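Local coordinates for protein carbon monoxide dehydrogenase (Thermococcus sp. AM4, PDB 6T7J) that probably catalyses the reversible oxidation of carbon monoxide to carbon dioxide, passing the electrons through iron-sulfur clusters, although this copy was crystallised without nickel, at residues A[87-91]-A[200-206]. Residue numbers count along the deposited sequence, not the author numbering.
Sequences RNLLR and CMHRTHI. With SF4 (iron/sulfur cluster), chain D.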
ATOM      1  N   ARG A  87      12.334   0.116  -3.066  1.00 43.16           N
ATOM      2  CA  ARG A  87      11.149   0.076  -2.212  1.00 41.44           C
ATOM      3  C   ARG A  87      10.196   1.223  -2.527  1.00 42.52           C
ATOM      4  O   ARG A  87       8.975   1.022  -2.609  1.00 44.54           O
ATOM      5  CB  ARG A  87      11.558   0.115  -0.738  1.00 41.52           C
ATOM      6  CG  ARG A  87      12.163  -1.182  -0.218  1.00 38.21           C
ATOM      7  CD  ARG A  87      12.220  -1.206   1.304  1.00 47.01           C
ATOM      8  NE  ARG A  87      13.004  -0.102   1.858  1.00 48.90           N
ATOM      9  CZ  ARG A  87      13.458  -0.063   3.108  1.00 48.88           C
ATOM     10  NH1 ARG A  87      13.208  -1.068   3.936  1.00 45.04           N
ATOM     11  NH2 ARG A  87      14.160   0.979   3.534  1.00 44.74           N
ATOM     12  N   ASN A  88      10.729   2.438  -2.692  1.00 44.41           N
ATOM     13  CA  ASN A  88       9.865   3.571  -3.009  1.00 41.77           C
ATOM     14  C   ASN A  88       9.165   3.368  -4.350  1.00 38.63           C
ATOM     15  O   ASN A  88       7.960   3.639  -4.485  1.00 44.53           O
ATOM     16  CB  ASN A  88      10.681   4.866  -2.999  1.00 45.19           C
ATOM     17  CG  ASN A  88      11.276   5.175  -1.631  1.00 42.74           C
ATOM     18  OD1 ASN A  88      10.799   4.687  -0.607  1.00 51.54           O
ATOM     19  ND2 ASN A  88      12.322   5.993  -1.612  1.00 40.16           N
ATOM     20  N   LEU A  89       9.894   2.860  -5.350  1.00 38.63           N
ATOM     21  CA  LEU A  89       9.261   2.568  -6.633  1.00 48.09           C
ATOM     22  C   LEU A  89       8.200   1.478  -6.494  1.00 46.54           C
ATOM     23  O   LEU A  89       7.147   1.532  -7.146  1.00 42.27           O
ATOM     24  CB  LEU A  89      10.315   2.163  -7.663  1.00 40.97           C
ATOM     25  CG  LEU A  89       9.863   2.288  -9.119  1.00 42.52           C
ATOM     26  CD1 LEU A  89       9.877   3.747  -9.559  1.00 39.80           C
ATOM     27  CD2 LEU A  89      10.729   1.437 -10.034  1.00 42.84           C
ATOM     28  N   LEU A  90       8.467   0.474  -5.653  1.00 43.65           N
ATOM     29  CA  LEU A  90       7.484  -0.576  -5.416  1.00 43.69           C
ATOM     30  C   LEU A  90       6.204  -0.003  -4.828  1.00 45.93           C
ATOM     31  O   LEU A  90       5.100  -0.429  -5.188  1.00 40.44           O
ATOM     32  CB  LEU A  90       8.068  -1.643  -4.490  1.00 38.71           C
ATOM     33  CG  LEU A  90       7.178  -2.870  -4.304  1.00 43.88           C
ATOM     34  CD1 LEU A  90       6.794  -3.387  -5.660  1.00 41.36           C
ATOM     35  CD2 LEU A  90       7.870  -3.960  -3.501  1.00 41.98           C
ATOM     36  N   ARG A  91       6.327   0.967  -3.922  1.00 40.15           N
ATOM     37  CA  ARG A  91       5.125   1.569  -3.351  1.00 43.78           C
ATOM     38  C   ARG A  91       4.386   2.419  -4.379  1.00 44.37           C
ATOM     39  O   ARG A  91       3.151   2.491  -4.349  1.00 43.93           O
ATOM     40  CB  ARG A  91       5.475   2.386  -2.109  1.00 46.84           C
ATOM     41  CG  ARG A  91       5.875   1.517  -0.925  1.00 41.94           C
ATOM     42  CD  ARG A  91       5.620   2.194   0.407  1.00 39.29           C
ATOM     43  NE  ARG A  91       5.882   1.281   1.516  1.00 44.93           N
ATOM     44  CZ  ARG A  91       5.979   1.652   2.788  1.00 46.47           C
ATOM     45  NH1 ARG A  91       5.833   2.927   3.121  1.00 47.52           N
ATOM     46  NH2 ARG A  91       6.223   0.746   3.728  1.00 44.91           N
ATOM     47  N   CYS A 200       3.247  -5.857  -1.706  1.00 43.34           N
ATOM     48  CA  CYS A 200       4.208  -4.775  -1.900  1.00 46.65           C
ATOM     49  C   CYS A 200       4.312  -3.930  -0.633  1.00 44.20           C
ATOM     50  O   CYS A 200       5.414  -3.609  -0.176  1.00 45.57           O
ATOM     51  CB  CYS A 200       3.833  -3.900  -3.100  1.00 46.99           C
ATOM     52  SG  CYS A 200       3.883  -4.669  -4.730  1.00 50.88           S
ATOM     53  N   MET A 201       3.166  -3.590  -0.035  1.00 45.48           N
ATOM     54  CA  MET A 201       3.211  -2.811   1.205  1.00 38.60           C
ATOM     55  C   MET A 201       3.942  -3.558   2.318  1.00 45.36           C
ATOM     56  O   MET A 201       4.532  -2.929   3.205  1.00 45.89           O
ATOM     57  CB  MET A 201       1.798  -2.431   1.649  1.00 40.04           C
ATOM     58  CG  MET A 201       1.120  -1.421   0.733  1.00 43.03           C
ATOM     59  SD  MET A 201       2.240  -0.107   0.198  1.00 44.51           S
ATOM     60  CE  MET A 201       2.505   0.765   1.745  1.00 41.58           C
ATOM     61  N   HIS A 202       3.919  -4.893   2.287  1.00 44.16           N
ATOM     62  CA  HIS A 202       4.650  -5.680   3.280  1.00 43.02           C
ATOM     63  C   HIS A 202       6.144  -5.745   2.966  1.00 40.37           C
ATOM     64  O   HIS A 202       6.973  -5.624   3.874  1.00 42.03           O
ATOM     65  CB  HIS A 202       4.060  -7.091   3.369  1.00 44.52           C
ATOM     66  CG  HIS A 202       4.826  -8.017   4.265  1.00 45.00           C
ATOM     67  ND1 HIS A 202       4.917  -9.372   4.030  1.00 43.66           N
ATOM     68  CD2 HIS A 202       5.533  -7.784   5.396  1.00 46.28           C
ATOM     69  CE1 HIS A 202       5.648  -9.934   4.977  1.00 47.17           C
ATOM     70  NE2 HIS A 202       6.037  -8.991   5.817  1.00 47.75           N
ATOM     71  N   ARG A 203       6.504  -5.930   1.693  1.00 40.23           N
ATOM     72  CA  ARG A 203       7.909  -6.077   1.319  1.00 46.02           C
ATOM     73  C   ARG A 203       8.700  -4.809   1.614  1.00 42.67           C
ATOM     74  O   ARG A 203       9.853  -4.875   2.058  1.00 43.79           O
ATOM     75  CB  ARG A 203       8.024  -6.435  -0.163  1.00 43.36           C
ATOM     76  CG  ARG A 203       7.750  -7.889  -0.492  1.00 39.68           C
ATOM     77  CD  ARG A 203       7.944  -8.156  -1.980  1.00 39.35           C
ATOM     78  NE  ARG A 203       7.623  -9.537  -2.335  1.00 46.44           N
ATOM     79  CZ  ARG A 203       8.528 -10.491  -2.525  1.00 40.81           C
ATOM     80  NH1 ARG A 203       8.140 -11.718  -2.841  1.00 43.56           N
ATOM     81  NH2 ARG A 203       9.820 -10.220  -2.398  1.00 41.16           N
ATOM     82  N   THR A 204       8.099  -3.646   1.369  1.00 42.75           N
ATOM     83  CA  THR A 204       8.753  -2.367   1.614  1.00 43.31           C
ATOM     84  C   THR A 204       8.778  -1.983   3.087  1.00 43.60           C
ATOM     85  O   THR A 204       9.494  -1.040   3.450  1.00 41.20           O
ATOM     86  CB  THR A 204       8.058  -1.265   0.816  1.00 40.31           C
ATOM     87  OG1 THR A 204       6.707  -1.127   1.276  1.00 42.57           O
ATOM     88  CG2 THR A 204       8.053  -1.612  -0.664  1.00 41.32           C
ATOM     89  N   HIS A 205       8.011  -2.671   3.933  1.00 43.69           N
ATOM     90  CA  HIS A 205       8.089  -2.464   5.372  1.00 46.50           C
ATOM     91  C   HIS A 205       9.526  -2.649   5.845  1.00 47.56           C
ATOM     92  O   HIS A 205      10.305  -3.395   5.243  1.00 42.57           O
ATOM     93  CB  HIS A 205       7.154  -3.444   6.085  1.00 41.40           C
ATOM     94  CG  HIS A 205       6.977  -3.176   7.546  1.00 39.42           C
ATOM     95  ND1 HIS A 205       7.927  -3.515   8.486  1.00 43.29           N
ATOM     96  CD2 HIS A 205       5.947  -2.629   8.233  1.00 40.92           C
ATOM     97  CE1 HIS A 205       7.496  -3.173   9.686  1.00 44.60           C
ATOM     98  NE2 HIS A 205       6.296  -2.634   9.561  1.00 42.14           N
ATOM     99  N   ILE A 206       9.890  -1.940   6.919  1.00 41.91           N
ATOM    100  CA  ILE A 206      11.269  -1.995   7.387  1.00 43.09           C
ATOM    101  C   ILE A 206      11.635  -3.429   7.735  1.00 38.63           C
ATOM    102  O   ILE A 206      10.869  -4.150   8.388  1.00 42.05           O
ATOM    103  CB  ILE A 206      11.490  -1.057   8.584  1.00 46.87           C
ATOM    104  CG1 ILE A 206      12.923  -1.231   9.087  1.00 43.31           C
ATOM    105  CG2 ILE A 206      10.494  -1.343   9.706  1.00 43.76           C
ATOM    106  CD1 ILE A 206      13.410  -0.141   9.970  1.00 55.23           C
TER
HETATM  107 FE1  SF4 D 701      15.609   2.022   7.188  0.93 44.70          FE
HETATM  108 FE2  SF4 D 701      14.004   3.689   5.735  0.93 43.39          FE
HETATM  109 FE3  SF4 D 701      15.790   4.785   7.578  0.93 42.80          FE
HETATM  110 FE4  SF4 D 701      13.566   3.291   8.265  0.93 43.96          FE
HETATM  111  S1  SF4 D 701      13.587   5.361   7.257  0.93 41.88           S
HETATM  112  S2  SF4 D 701      15.693   3.150   9.184  0.93 39.99           S
HETATM  113  S3  SF4 D 701      13.399   1.670   6.665  0.93 43.65           S
HETATM  114  S4  SF4 D 701      16.306   3.611   5.672  0.93 40.56           S
HETATM  115  O   HOH W   1      12.149  -3.749   3.661  1.00 39.38           O
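Start at C200, whose SG rests 3.3 Å from CD1 of L90, an apolar contact that packs the two helices together. One residue on, M201 curls its end back so that CE lies over one face of the R91 guanidinium, 3.4 Å from NE. T204 is the centre of the contact: its CG2 sits 3.7 Å from L90 CD2 and 3.4 Å from R87 O, while its OG1 accepts a 2.6 Å hydrogen bond from R91 NE and donates to C200 O, tying R91 to C200, one turn back in the same segment. The chain then extends through H205 to I206. Here R87 reaches alongside, and a water that accepts from R87 NH1 lies within hydrogen-bonding distance of R203 O and H205 O. R87 NH2 and I206 CD1 both approach S3 of the SF4 cluster, at 3.3 and 3.8 Å, so the contact forms part of the cluster's pocket. Helix 81-115 thus meets helix 193-203 and the loop after it, with L215 of helix 212-242 against R87 and L90, and E558 of the second subunit salt-bridged to R91.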